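Local coordinates for protein 3-oxo-tetronate kinase (PDB 5DMH) that catalyses the ATP-dependent phosphorylation of 3-oxo-tetronate to 3-oxo-tetronate 4-phosphate, the ATP being converted to ADP, at residues A[119-124]-A[175-180]; A[86-91]-A[125-130]; A[168-173]-A[183-188]; A[294-299]-A[435-440]; A[148-153]-A[254-259]. All coordinates share one frame; numbering follows the deposited sequence.

Interaction 1. Residues A[119-124]-A[175-180]; sequences TFDSTD and EHHPLT. With ADP (adenosine-5'-diphosphate), chain C.
Ser122 and Thr180 mark the closest approach of the two backbones, CA to CA 5.6 Å, and both segments are irregular loop at that point. The loops belong to the sugar-binding N-terminal domain of this four-carbon acid sugar kinase, yet 175-180 also lines the ADP pocket. Thr180 does most of the touching. Its CB packs 3.4 Å from the carbonyl O of Ser122, its OG1 comes up to Asp121 CB at 3.6 Å, and its methyl CG2 meets Thr123 CG2 with the two side chains crossing at about a right angle. Asp121 approaches His177 from above: OD2 lies over one face of the imidazole, 4.0 Å from NE2, and the carboxylate and ring planes are turned 71° apart. Thr119 steadies that carboxylate from within its own loop, OG1 donating to the syn lone pair of Asp121 OD1 over 2.7 Å, while Arg86 adds a long, weak ion pair to OD2. His177 is fixed at both nitrogens. With CG anti to the backbone N (chi1 -167°), the ring folds so that ND1 can accept the backbone N-H groups of Leu179 and Thr180, both tilted out of the ring plane. Beyond the ring, Pro178 CG rests 3.4 Å from O4' of the ADP ribose and Leu179 CD2 lies 3.6 Å from ADP O3'. At the far edge of the imidazole, His177 NE2 donates in the ring plane to the beta-phosphate oxygen O3B of ADP, a 2.6 Å bond that is almost straight at 174°.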
# COMPACT_ATOMS: atom_id res chain seq x y z
N THR A 119 6.90 -4.80 3.89
CA THR A 119 8.35 -4.94 3.88
C THR A 119 9.09 -3.73 4.48
O THR A 119 10.30 -3.60 4.37
CB THR A 119 8.91 -5.33 2.47
OG1 THR A 119 8.23 -4.60 1.44
CG2 THR A 119 8.74 -6.81 2.20
N PHE A 120 8.32 -2.85 5.11
CA PHE A 120 8.80 -1.77 5.97
C PHE A 120 9.53 -0.70 5.18
O PHE A 120 10.36 -0.02 5.73
CB PHE A 120 9.68 -2.30 7.09
CG PHE A 120 9.51 -1.58 8.42
CD1 PHE A 120 8.28 -1.58 9.08
CD2 PHE A 120 10.57 -0.93 9.02
CE1 PHE A 120 8.12 -0.93 10.33
CE2 PHE A 120 10.41 -0.28 10.24
CZ PHE A 120 9.18 -0.30 10.89
N ASP A 121 9.14 -0.57 3.91
CA ASP A 121 9.81 0.29 2.94
C ASP A 121 10.03 1.70 3.48
O ASP A 121 9.09 2.43 3.77
CB ASP A 121 9.01 0.34 1.63
CG ASP A 121 8.85 -1.00 0.97
OD1 ASP A 121 8.81 -2.02 1.71
OD2 ASP A 121 8.77 -1.07 -0.29
N SER A 122 11.31 2.05 3.65
CA SER A 122 11.71 3.31 4.26
C SER A 122 13.22 3.44 4.12
O SER A 122 13.90 2.49 3.64
CB SER A 122 11.33 3.35 5.75
OG SER A 122 11.91 2.27 6.47
N THR A 123 13.72 4.56 4.59
CA THR A 123 15.16 4.79 4.75
C THR A 123 15.37 5.35 6.17
O THR A 123 14.38 5.62 6.89
CB THR A 123 15.72 5.79 3.70
OG1 THR A 123 15.36 7.13 4.06
CG2 THR A 123 15.23 5.47 2.27
N ASP A 124 16.63 5.51 6.58
CA ASP A 124 16.95 6.09 7.89
C ASP A 124 16.36 7.51 8.03
O ASP A 124 16.22 8.02 9.13
CB ASP A 124 18.47 6.15 8.10
CG ASP A 124 19.10 4.78 8.32
OD1 ASP A 124 18.38 3.78 8.56
OD2 ASP A 124 20.35 4.73 8.28
N GLU A 175 16.59 -6.11 -0.61
CA GLU A 175 17.88 -5.46 -0.53
C GLU A 175 18.20 -4.80 -1.85
O GLU A 175 19.13 -4.00 -1.92
CB GLU A 175 18.98 -6.46 -0.11
CG GLU A 175 19.33 -7.49 -1.11
CD GLU A 175 18.46 -8.73 -1.08
OE1 GLU A 175 17.29 -8.69 -0.61
OE2 GLU A 175 18.96 -9.78 -1.57
N HIS A 176 17.45 -5.14 -2.91
CA HIS A 176 17.62 -4.53 -4.22
C HIS A 176 16.47 -3.62 -4.66
O HIS A 176 16.38 -3.25 -5.83
CB HIS A 176 17.80 -5.62 -5.28
CG HIS A 176 19.02 -6.45 -5.06
ND1 HIS A 176 18.99 -7.82 -4.97
CD2 HIS A 176 20.32 -6.09 -4.89
CE1 HIS A 176 20.21 -8.28 -4.76
NE2 HIS A 176 21.04 -7.25 -4.71
N HIS A 177 15.60 -3.23 -3.74
CA HIS A 177 14.53 -2.28 -4.13
C HIS A 177 15.15 -1.00 -4.71
O HIS A 177 16.11 -0.48 -4.18
CB HIS A 177 13.62 -1.96 -2.96
CG HIS A 177 12.35 -1.27 -3.35
ND1 HIS A 177 12.29 0.09 -3.55
CD2 HIS A 177 11.11 -1.73 -3.63
CE1 HIS A 177 11.08 0.44 -3.91
NE2 HIS A 177 10.33 -0.65 -3.97
N PRO A 178 14.59 -0.47 -5.82
CA PRO A 178 15.23 0.69 -6.47
C PRO A 178 15.32 1.97 -5.62
O PRO A 178 16.29 2.74 -5.77
CB PRO A 178 14.33 0.98 -7.68
CG PRO A 178 13.42 -0.19 -7.81
CD PRO A 178 13.36 -0.91 -6.50
N LEU A 179 14.32 2.18 -4.79
CA LEU A 179 14.18 3.38 -3.96
C LEU A 179 14.53 3.24 -2.48
O LEU A 179 15.13 4.15 -1.91
CB LEU A 179 12.74 3.86 -4.04
CG LEU A 179 12.32 4.85 -5.13
CD1 LEU A 179 13.13 4.76 -6.37
CD2 LEU A 179 10.81 4.74 -5.40
N THR A 180 14.07 2.15 -1.86
CA THR A 180 14.31 1.89 -0.45
C THR A 180 14.89 0.48 -0.28
O THR A 180 14.19 -0.44 0.19
CB THR A 180 13.03 2.02 0.38
OG1 THR A 180 12.02 1.17 -0.16
CG2 THR A 180 12.53 3.44 0.37
PB ADP C . 7.04 -1.39 -5.70
O1B ADP C . 5.55 -1.57 -5.43
O2B ADP C . 7.64 -2.64 -6.33
O3B ADP C . 7.82 -0.86 -4.51
PA ADP C . 7.03 1.26 -6.95
O1A ADP C . 6.31 1.65 -8.18
O2A ADP C . 6.59 1.72 -5.60
O3A ADP C . 7.16 -0.37 -6.96
O5' ADP C . 8.56 1.72 -7.01
C5' ADP C . 9.41 1.38 -8.10
C4' ADP C . 10.28 2.58 -8.44
O4' ADP C . 11.36 2.16 -9.26
C3' ADP C . 9.51 3.64 -9.21
O3' ADP C . 9.95 4.96 -8.85
C2' ADP C . 9.89 3.32 -10.63
O2' ADP C . 9.64 4.39 -11.51
C1' ADP C . 11.34 2.94 -10.45
N9 ADP C . 11.80 2.17 -11.60
C8 ADP C . 11.12 1.19 -12.26
N7 ADP C . 11.83 0.73 -13.29
C5 ADP C . 12.99 1.42 -13.29
C6 ADP C . 14.18 1.44 -14.14
N6 ADP C . 14.24 0.56 -15.16
N1 ADP C . 15.18 2.29 -13.82
C2 ADP C . 15.10 3.14 -12.77
N3 ADP C . 14.03 3.20 -11.95
C4 ADP C . 12.96 2.38 -12.18

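Interaction 2. Residues A[86-91]-A[125-130]; sequences RTIPAV and AGNIGP
Asn127 reaches across to Ile88 and Ala90, and its side chain carries most of this contact. From CB, which points toward 86-91, the chain turns with CG anti to its own carbonyl carbon (chi1 -66°), and CG arrives 3.6 Å from Ile88 O. The amide then splits its work. OD1 packs on Ala90, 3.3 Å from CA, with the Ala90 methyl also close. ND2 donates to Ile88 O over 2.8 Å, nearly straight at 169°, the acceptor lying in the amide plane, and it also bonds to Ser85 O just before the segment. The two carbonyls both take ND2 and probably fix the rotation of the amide. The place is where two helices of the alpha/beta sugar-binding domain begin: Pro89 is the N-cap residue of helix 90-106 and Asn127 that of helix 128-139, although the Asn127 side chain serves the neighbouring loop and makes no capping bond of its own. The peptide between Gly126 and Asn127 is cis. On the OD1 side, the Ala90 methyl also touches Ala125 O and packs against Pro130 CG at 4.1 Å. Two waters lie by Arg86 O; one accepts from Asn127 N at 3.0 Å, and the other sits near Gly126 O. The Arg86 side chain leads the other way, to salt bridges with Asp39 and Asp40 beside Glu394 of the nucleotide site.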
# COMPACT_ATOMS: atom_id res chain seq x y z
N ARG A 86 5.35 7.66 0.80
CA ARG A 86 6.35 6.71 1.23
C ARG A 86 7.81 7.18 1.06
O ARG A 86 8.67 6.80 1.84
CB ARG A 86 6.14 5.38 0.49
CG ARG A 86 7.19 4.31 0.78
CD ARG A 86 6.82 3.05 -0.01
NE ARG A 86 5.64 2.51 0.63
CZ ARG A 86 4.97 1.43 0.25
NH1 ARG A 86 5.32 0.75 -0.85
NH2 ARG A 86 3.91 1.06 0.96
N THR A 87 8.10 7.97 0.03
CA THR A 87 9.48 8.33 -0.25
C THR A 87 9.72 9.83 -0.41
O THR A 87 10.83 10.23 -0.76
CB THR A 87 10.00 7.63 -1.52
OG1 THR A 87 9.23 8.05 -2.65
CG2 THR A 87 9.92 6.13 -1.38
N ILE A 88 8.71 10.65 -0.18
CA ILE A 88 8.87 12.11 -0.19
C ILE A 88 9.63 12.52 1.09
O ILE A 88 9.78 11.73 2.00
CB ILE A 88 7.48 12.83 -0.32
CG1 ILE A 88 6.61 12.63 0.92
CG2 ILE A 88 6.74 12.35 -1.58
CD1 ILE A 88 5.25 13.30 0.85
N PRO A 89 10.14 13.76 1.15
CA PRO A 89 10.78 14.22 2.39
C PRO A 89 9.90 14.04 3.62
O PRO A 89 8.67 14.18 3.56
CB PRO A 89 11.05 15.70 2.12
CG PRO A 89 11.25 15.73 0.63
CD PRO A 89 10.26 14.76 0.08
N ALA A 90 10.54 13.74 4.74
CA ALA A 90 9.82 13.43 5.98
C ALA A 90 8.89 14.57 6.41
O ALA A 90 7.75 14.33 6.84
CB ALA A 90 10.79 13.07 7.09
N VAL A 91 9.35 15.81 6.27
CA VAL A 91 8.53 16.96 6.67
C VAL A 91 7.22 17.01 5.88
O VAL A 91 6.17 17.36 6.42
CB VAL A 91 9.30 18.30 6.55
CG1 VAL A 91 9.60 18.64 5.11
CG2 VAL A 91 8.52 19.41 7.23
N ALA A 125 16.04 8.15 6.90
CA ALA A 125 15.45 9.49 6.91
C ALA A 125 13.93 9.45 7.09
O ALA A 125 13.31 10.47 7.37
CB ALA A 125 15.82 10.25 5.66
N GLY A 126 13.32 8.29 6.95
CA GLY A 126 11.88 8.16 7.12
C GLY A 126 11.24 7.29 6.07
O GLY A 126 11.96 6.69 5.26
N ASN A 127 9.92 7.17 6.06
CA ASN A 127 9.01 8.05 6.77
C ASN A 127 8.15 7.37 7.84
O ASN A 127 7.28 8.01 8.41
CB ASN A 127 8.11 8.71 5.71
CG ASN A 127 8.89 9.64 4.79
OD1 ASN A 127 9.89 10.22 5.21
ND2 ASN A 127 8.44 9.78 3.54
N ILE A 128 8.40 6.09 8.11
CA ILE A 128 7.58 5.36 9.07
C ILE A 128 7.71 5.95 10.47
O ILE A 128 6.71 6.26 11.14
CB ILE A 128 7.90 3.83 9.07
CG1 ILE A 128 7.62 3.24 7.68
CG2 ILE A 128 7.13 3.13 10.20
CD1 ILE A 128 8.08 1.81 7.51
N GLY A 129 8.95 6.15 10.91
CA GLY A 129 9.21 6.76 12.20
C GLY A 129 8.66 8.18 12.34
O GLY A 129 7.94 8.47 13.31
N PRO A 130 9.01 9.08 11.41
CA PRO A 130 8.55 10.46 11.58
C PRO A 130 7.04 10.59 11.56
O PRO A 130 6.49 11.31 12.40
CB PRO A 130 9.18 11.18 10.39
CG PRO A 130 10.46 10.43 10.16
CD PRO A 130 10.12 8.99 10.45
O HOH W 1 8.69 5.16 4.19
O HOH W 2 11.35 6.39 2.37

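Interaction 3. Residues A[168-173]-A[183-188]; sequences LLNESG and TDASLV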
# COMPACT_ATOMS: atom_id res chain seq x y z
N LEU A 168 15.29 -13.85 5.55
CA LEU A 168 15.34 -12.53 6.16
C LEU A 168 15.07 -11.48 5.07
O LEU A 168 15.39 -11.69 3.87
CB LEU A 168 16.71 -12.28 6.77
CG LEU A 168 17.06 -13.05 8.06
CD1 LEU A 168 18.58 -13.06 8.30
CD2 LEU A 168 16.31 -12.46 9.20
N LEU A 169 14.52 -10.36 5.50
CA LEU A 169 14.17 -9.26 4.61
C LEU A 169 15.29 -8.90 3.67
O LEU A 169 15.06 -8.65 2.47
CB LEU A 169 13.80 -8.03 5.45
CG LEU A 169 13.45 -6.72 4.74
CD1 LEU A 169 12.16 -6.92 3.95
CD2 LEU A 169 13.27 -5.58 5.76
N ASN A 170 16.50 -8.86 4.20
CA ASN A 170 17.66 -8.37 3.46
C ASN A 170 18.31 -9.43 2.57
O ASN A 170 19.31 -9.17 1.91
CB ASN A 170 18.67 -7.77 4.43
CG ASN A 170 19.23 -8.81 5.39
OD1 ASN A 170 18.48 -9.61 5.94
ND2 ASN A 170 20.54 -8.84 5.54
N GLU A 171 17.72 -10.61 2.55
CA GLU A 171 18.07 -11.69 1.64
C GLU A 171 16.84 -12.13 0.79
O GLU A 171 16.84 -13.22 0.19
CB GLU A 171 18.56 -12.89 2.45
CG GLU A 171 19.87 -12.72 3.18
CD GLU A 171 20.29 -14.02 3.89
OE1 GLU A 171 20.90 -14.90 3.24
OE2 GLU A 171 19.96 -14.19 5.06
N SER A 172 15.82 -11.27 0.72
CA SER A 172 14.53 -11.59 0.10
C SER A 172 14.34 -11.01 -1.32
O SER A 172 13.37 -11.32 -2.02
CB SER A 172 13.40 -11.06 0.97
OG SER A 172 13.31 -9.64 0.85
N GLY A 173 15.26 -10.15 -1.72
CA GLY A 173 15.10 -9.32 -2.90
C GLY A 173 14.89 -7.85 -2.54
O GLY A 173 15.17 -6.97 -3.37
N THR A 183 18.47 -3.37 3.78
CA THR A 183 19.65 -4.19 4.00
C THR A 183 19.76 -4.74 5.44
O THR A 183 20.74 -5.39 5.78
CB THR A 183 20.93 -3.42 3.67
OG1 THR A 183 21.04 -2.27 4.51
CG2 THR A 183 20.90 -2.97 2.23
N ASP A 184 18.74 -4.49 6.25
CA ASP A 184 18.73 -4.85 7.69
C ASP A 184 17.36 -5.42 8.05
O ASP A 184 16.36 -4.75 7.91
CB ASP A 184 19.01 -3.60 8.54
CG ASP A 184 19.23 -3.93 10.03
OD1 ASP A 184 19.01 -5.09 10.44
OD2 ASP A 184 19.65 -3.01 10.77
N ALA A 185 17.31 -6.66 8.54
CA ALA A 185 16.04 -7.31 8.85
C ALA A 185 15.59 -7.03 10.26
O ALA A 185 14.47 -7.39 10.63
CB ALA A 185 16.13 -8.83 8.63
N SER A 186 16.45 -6.41 11.05
CA SER A 186 16.10 -6.06 12.43
C SER A 186 15.25 -4.77 12.49
O SER A 186 15.75 -3.64 12.42
CB SER A 186 17.36 -5.93 13.28
OG SER A 186 17.00 -5.55 14.60
N LEU A 187 13.94 -4.94 12.58
CA LEU A 187 13.02 -3.83 12.50
C LEU A 187 13.16 -2.88 13.69
O LEU A 187 12.86 -1.70 13.58
CB LEU A 187 11.59 -4.32 12.41
CG LEU A 187 11.19 -5.18 11.21
CD1 LEU A 187 9.68 -5.44 11.19
CD2 LEU A 187 11.63 -4.51 9.92
N VAL A 188 13.60 -3.39 14.84
CA VAL A 188 13.79 -2.52 16.00
C VAL A 188 14.90 -1.52 15.71
O VAL A 188 14.72 -0.30 15.88
CB VAL A 188 14.08 -3.31 17.30
CG1 VAL A 188 14.49 -2.37 18.42
CG2 VAL A 188 12.88 -4.12 17.69
O HOH W 3 22.57 -6.76 4.21
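The Ala185 methyl packs against three consecutive residues, Leu168, Leu169 and Asn170. Leu168 brings its CD2 branch to 3.7 Å from Ala185 CB, Leu169 comes alongside with its own CB at 4.0 Å, and Asn170 offers OD1, 3.7 Å from the same methyl. Asn170 is turned with CG between its backbone N and carbonyl carbon (chi1 64°), which turns OD1 to the Ala185 methyl and ND2 to the Thr183 O side, while CB presses on the Thr183 carbonyl carbon at 3.4 Å. A water joins the ends, accepting from Asn170 ND2 and donating to Thr183 O over 2.8 Å. The contact ties the turn after strand 167-168, at the edge of a small antiparallel three-stranded sheet, to the lead-in of helix 187-193; the backbones of Leu169 and Ala185 both bond to Leu162 of the middle strand. Leu169, CG anti to its backbone N, carries CD2 to 3.9 Å from Asp184 O. Asp184 forms an Asx turn, OD1 accepting from Ser186 N at 2.9 Å from above the carboxylate plane, and Ser186 is the N-cap residue of the helix. The other carboxylate oxygen of Asp184, OD2, makes salt bridges to Arg189 and Arg193.

Interaction 4. Residues A[294-299]-A[435-440]; sequences SASRAT and SGNFGG. With ADP (adenosine-5'-diphosphate), chain C.
The beta-phosphate corner of the nucleotide site is built here from the loop leading into helix 297-308 and the loop after strand 430-434. Ser294 OG donates to ADP O2B over 2.6 Å, and Gly436 N donates to O1B at 2.8 Å, so two loops grip one phosphate. Between them the fit is close, Ser294 OG lying 3.2 Å from Gly436 CA. The same Ser294 OG accepts from Ser296 N, an ST turn that fixes the hydroxyl's position. Ser296 is the N-cap residue of the helix: its OG takes the N-H of Thr299 at 2.9 Å and gives its own proton to Gly436 O at 2.6 Å, coming from above the carbonyl plane (62° out of it). Lys434 NZ bonds to that carbonyl as well and also to Thr299 OG1. The Ala298 methyl packs over the type I turn 435-438, 3.6 Å from Gly436 O. Farther out, a water accepts from Ala298 N and donates to Asn437 OD1 over 2.8 Å. Serine hydroxyl and glycine amide, each supplied by a loop following a parallel strand of the nucleotide-binding C-terminal domain, form part of the beta-phosphate site of this kinase, which His177 of the N-terminal domain helps to complete.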
# COMPACT_ATOMS: atom_id res chain seq x y z
N SER A 294 6.89 -1.20 -11.17
CA SER A 294 7.63 -1.99 -10.19
C SER A 294 8.81 -2.73 -10.83
O SER A 294 8.69 -3.23 -11.94
CB SER A 294 6.68 -2.99 -9.53
OG SER A 294 7.34 -3.84 -8.58
N ALA A 295 9.92 -2.82 -10.11
CA ALA A 295 11.08 -3.61 -10.52
C ALA A 295 11.25 -4.91 -9.71
O ALA A 295 12.33 -5.50 -9.69
CB ALA A 295 12.33 -2.79 -10.37
N SER A 296 10.19 -5.33 -9.03
CA SER A 296 10.26 -6.47 -8.14
C SER A 296 10.38 -7.76 -8.91
O SER A 296 10.09 -7.82 -10.11
CB SER A 296 9.00 -6.53 -7.30
OG SER A 296 7.93 -6.97 -8.11
N ARG A 297 10.80 -8.80 -8.22
CA ARG A 297 10.86 -10.11 -8.80
C ARG A 297 9.50 -10.58 -9.26
O ARG A 297 9.37 -11.13 -10.35
CB ARG A 297 11.42 -11.10 -7.79
CG ARG A 297 12.92 -11.01 -7.66
CD ARG A 297 13.41 -12.10 -6.72
NE ARG A 297 14.64 -11.70 -6.03
CZ ARG A 297 15.18 -12.38 -5.03
NH1 ARG A 297 14.59 -13.48 -4.57
NH2 ARG A 297 16.30 -11.94 -4.46
N ALA A 298 8.48 -10.33 -8.44
CA ALA A 298 7.12 -10.71 -8.80
C ALA A 298 6.68 -10.01 -10.10
O ALA A 298 6.16 -10.63 -11.02
CB ALA A 298 6.18 -10.36 -7.69
N THR A 299 6.95 -8.71 -10.18
CA THR A 299 6.56 -7.95 -11.37
C THR A 299 7.40 -8.38 -12.58
O THR A 299 6.86 -8.47 -13.69
CB THR A 299 6.64 -6.42 -11.16
OG1 THR A 299 5.85 -6.04 -10.04
CG2 THR A 299 6.11 -5.71 -12.36
N SER A 435 0.57 -3.81 -5.37
CA SER A 435 1.86 -3.67 -4.73
C SER A 435 2.90 -4.53 -5.44
O SER A 435 2.62 -5.67 -5.85
CB SER A 435 1.77 -4.07 -3.26
OG SER A 435 2.91 -3.61 -2.57
N GLY A 436 4.10 -4.00 -5.60
CA GLY A 436 5.10 -4.64 -6.42
C GLY A 436 5.36 -6.10 -6.12
O GLY A 436 5.53 -6.91 -7.04
N ASN A 437 5.40 -6.46 -4.85
CA ASN A 437 5.71 -7.82 -4.47
C ASN A 437 4.51 -8.80 -4.55
O ASN A 437 4.69 -10.01 -4.30
CB ASN A 437 6.29 -7.84 -3.04
CG ASN A 437 7.67 -7.23 -2.97
OD1 ASN A 437 8.52 -7.45 -3.83
ND2 ASN A 437 7.92 -6.49 -1.91
N PHE A 438 3.32 -8.31 -4.86
CA PHE A 438 2.13 -9.15 -4.75
C PHE A 438 1.70 -9.76 -6.08
O PHE A 438 2.13 -9.31 -7.17
CB PHE A 438 0.96 -8.37 -4.16
CG PHE A 438 1.17 -7.95 -2.73
CD1 PHE A 438 2.25 -8.42 -1.98
CD2 PHE A 438 0.28 -7.05 -2.15
CE1 PHE A 438 2.41 -8.01 -0.65
CE2 PHE A 438 0.44 -6.65 -0.83
CZ PHE A 438 1.51 -7.12 -0.09
N GLY A 439 0.84 -10.77 -5.98
CA GLY A 439 0.27 -11.45 -7.12
C GLY A 439 1.14 -12.60 -7.60
O GLY A 439 2.36 -12.59 -7.43
N GLY A 440 0.50 -13.56 -8.25
CA GLY A 440 1.19 -14.67 -8.88
C GLY A 440 1.67 -14.32 -10.27
O GLY A 440 1.46 -13.18 -10.75
PB ADP C . 7.04 -1.39 -5.70
O1B ADP C . 5.55 -1.57 -5.43
O2B ADP C . 7.64 -2.64 -6.33
O3B ADP C . 7.82 -0.86 -4.51
PA ADP C . 7.03 1.26 -6.95
O1A ADP C . 6.31 1.65 -8.18
O2A ADP C . 6.59 1.72 -5.60
O3A ADP C . 7.16 -0.37 -6.96
O5' ADP C . 8.56 1.72 -7.01
C5' ADP C . 9.41 1.38 -8.10
C4' ADP C . 10.28 2.58 -8.44
O4' ADP C . 11.36 2.16 -9.26
C3' ADP C . 9.51 3.64 -9.21
O3' ADP C . 9.95 4.96 -8.85
C2' ADP C . 9.89 3.32 -10.63
O2' ADP C . 9.64 4.39 -11.51
C1' ADP C . 11.34 2.94 -10.45
N9 ADP C . 11.80 2.17 -11.60
C8 ADP C . 11.12 1.19 -12.26
N7 ADP C . 11.83 0.73 -13.29
C5 ADP C . 12.99 1.42 -13.29
C6 ADP C . 14.18 1.44 -14.14
N6 ADP C . 14.24 0.56 -15.16
N1 ADP C . 15.18 2.29 -13.82
C2 ADP C . 15.10 3.14 -12.77
N3 ADP C . 14.03 3.20 -11.95
C4 ADP C . 12.96 2.38 -12.18
O HOH W 4 8.77 -9.70 -5.55

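Interaction 5. Residues A[148-153]-A[254-259]; sequences PAFPEN and GGSGIA
Phe150 lays one face of its ring against Ser256 OG, which sits toward the rim, 3.3 Å from CE2. The opposite face carries Asn153 CB, centred 3.9 Å above the plane, so the ring is sandwiched between its own turn and the other loop; Glu152 OE1 lies at its edge. With CG anti to the backbone N (chi1 -166°), the phenyl group swings toward 254-259 although its CB does not point there. Ser256 OG is itself hydrogen-bonded to Asp46 OD1 of helix 41-53, which positions the hydroxyl over the aromatic rim. The two loops leave neighbouring parallel strands of the sugar-binding domain, 144-147 and 251-254, and they stay close just beyond the strand ends: Pro148 CA is 3.6 Å from Gly255 N, and Gly255 still shares a backbone bond with Cys147. Further along, Gly257, with no side chain, brings its CA to 3.7 Å from Ala149 O. A water fills the step between the backbones, donating to Ala149 O at 2.7 Å and accepting from Ile258 N at 3.0 Å, so a buried carbonyl and the N-H of a short 3-10 segment are satisfied by one molecule. Direct polar bonding between the segments is absent; they are joined by close backbone packing, a water and a serine oxygen over an aromatic face, and the serine's polar demand is met by Asp46 rather than by the ring.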
# COMPACT_ATOMS: atom_id res chain seq x y z
N PRO A 148 4.33 -4.86 10.52
CA PRO A 148 4.12 -5.13 9.08
C PRO A 148 3.82 -6.58 8.71
O PRO A 148 3.77 -6.87 7.52
CB PRO A 148 5.44 -4.69 8.47
CG PRO A 148 6.48 -4.93 9.58
CD PRO A 148 5.75 -4.57 10.84
N ALA A 149 3.63 -7.49 9.67
CA ALA A 149 3.43 -8.90 9.33
C ALA A 149 2.19 -9.13 8.45
O ALA A 149 1.14 -8.45 8.59
CB ALA A 149 3.35 -9.73 10.59
N PHE A 150 2.29 -10.14 7.58
CA PHE A 150 1.25 -10.42 6.60
C PHE A 150 1.43 -11.88 6.15
O PHE A 150 1.92 -12.13 5.05
CB PHE A 150 1.43 -9.43 5.42
CG PHE A 150 0.25 -9.35 4.46
CD1 PHE A 150 -0.81 -10.23 4.53
CD2 PHE A 150 0.23 -8.36 3.49
CE1 PHE A 150 -1.86 -10.13 3.66
CE2 PHE A 150 -0.82 -8.25 2.61
CZ PHE A 150 -1.88 -9.14 2.69
N PRO A 151 1.08 -12.84 7.02
CA PRO A 151 1.34 -14.25 6.71
C PRO A 151 0.79 -14.72 5.37
O PRO A 151 1.43 -15.53 4.70
CB PRO A 151 0.63 -14.98 7.87
CG PRO A 151 0.85 -14.04 9.03
CD PRO A 151 0.63 -12.65 8.41
N GLU A 152 -0.38 -14.23 4.99
CA GLU A 152 -1.01 -14.61 3.74
C GLU A 152 -0.10 -14.29 2.54
O GLU A 152 -0.23 -14.90 1.46
CB GLU A 152 -2.35 -13.87 3.59
CG GLU A 152 -3.28 -14.39 2.49
CD GLU A 152 -4.43 -13.41 2.12
OE1 GLU A 152 -4.54 -12.30 2.71
OE2 GLU A 152 -5.19 -13.74 1.18
N ASN A 153 0.77 -13.30 2.72
CA ASN A 153 1.72 -12.90 1.69
C ASN A 153 3.14 -13.21 2.14
O ASN A 153 4.11 -12.64 1.61
CB ASN A 153 1.58 -11.41 1.34
CG ASN A 153 0.85 -11.18 0.01
OD1 ASN A 153 1.00 -11.95 -0.94
ND2 ASN A 153 0.04 -10.12 -0.04
N GLY A 254 1.17 -0.49 10.90
CA GLY A 254 1.61 -1.72 10.28
C GLY A 254 1.17 -1.86 8.85
O GLY A 254 0.81 -0.88 8.18
N GLY A 255 1.18 -3.10 8.39
CA GLY A 255 0.63 -3.44 7.09
C GLY A 255 -0.85 -3.74 7.20
O GLY A 255 -1.51 -3.33 8.15
N SER A 256 -1.39 -4.47 6.24
CA SER A 256 -2.81 -4.73 6.26
C SER A 256 -3.16 -5.81 7.27
O SER A 256 -4.27 -5.85 7.74
CB SER A 256 -3.35 -5.12 4.87
OG SER A 256 -2.76 -6.29 4.43
N GLY A 257 -2.22 -6.70 7.57
CA GLY A 257 -2.50 -7.80 8.48
C GLY A 257 -2.90 -7.35 9.86
O GLY A 257 -3.74 -7.98 10.53
N ILE A 258 -2.28 -6.27 10.34
CA ILE A 258 -2.58 -5.82 11.70
C ILE A 258 -4.03 -5.34 11.84
O ILE A 258 -4.55 -5.20 12.96
CB ILE A 258 -1.58 -4.75 12.17
CG1 ILE A 258 -1.67 -4.56 13.68
CG2 ILE A 258 -1.84 -3.39 11.50
CD1 ILE A 258 -1.43 -5.85 14.50
N ALA A 259 -4.69 -5.08 10.71
CA ALA A 259 -6.10 -4.65 10.72
C ALA A 259 -7.09 -5.79 10.80
O ALA A 259 -8.29 -5.57 11.03
CB ALA A 259 -6.42 -3.82 9.49
O HOH W 5 0.42 -5.94 9.17

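In the fold
Interactions 1 and 4 meet at ADP from different domains, their centres about 14 Å apart, with Pro178 CG 3.8 Å from Ala295 CB beside the nucleotide. Phe120 connects interaction 1 to three others: its carbonyl O touches Ile128 CD1 of interaction 2, its ring packs on Leu187 of interaction 3, and CD1 lies 3.8 Å from Pro148 CG of interaction 5. Leu187 reaches the same proline. Interaction 2 approaches the site by another route, the Arg86 side chain coming within about 5 Å of ADP. The domains meet again where Phe438 CZ of interaction 4 touches Phe150 CE2 of interaction 5 at 3.7 Å, and where Arg297 packs by Gly173 of interaction 3.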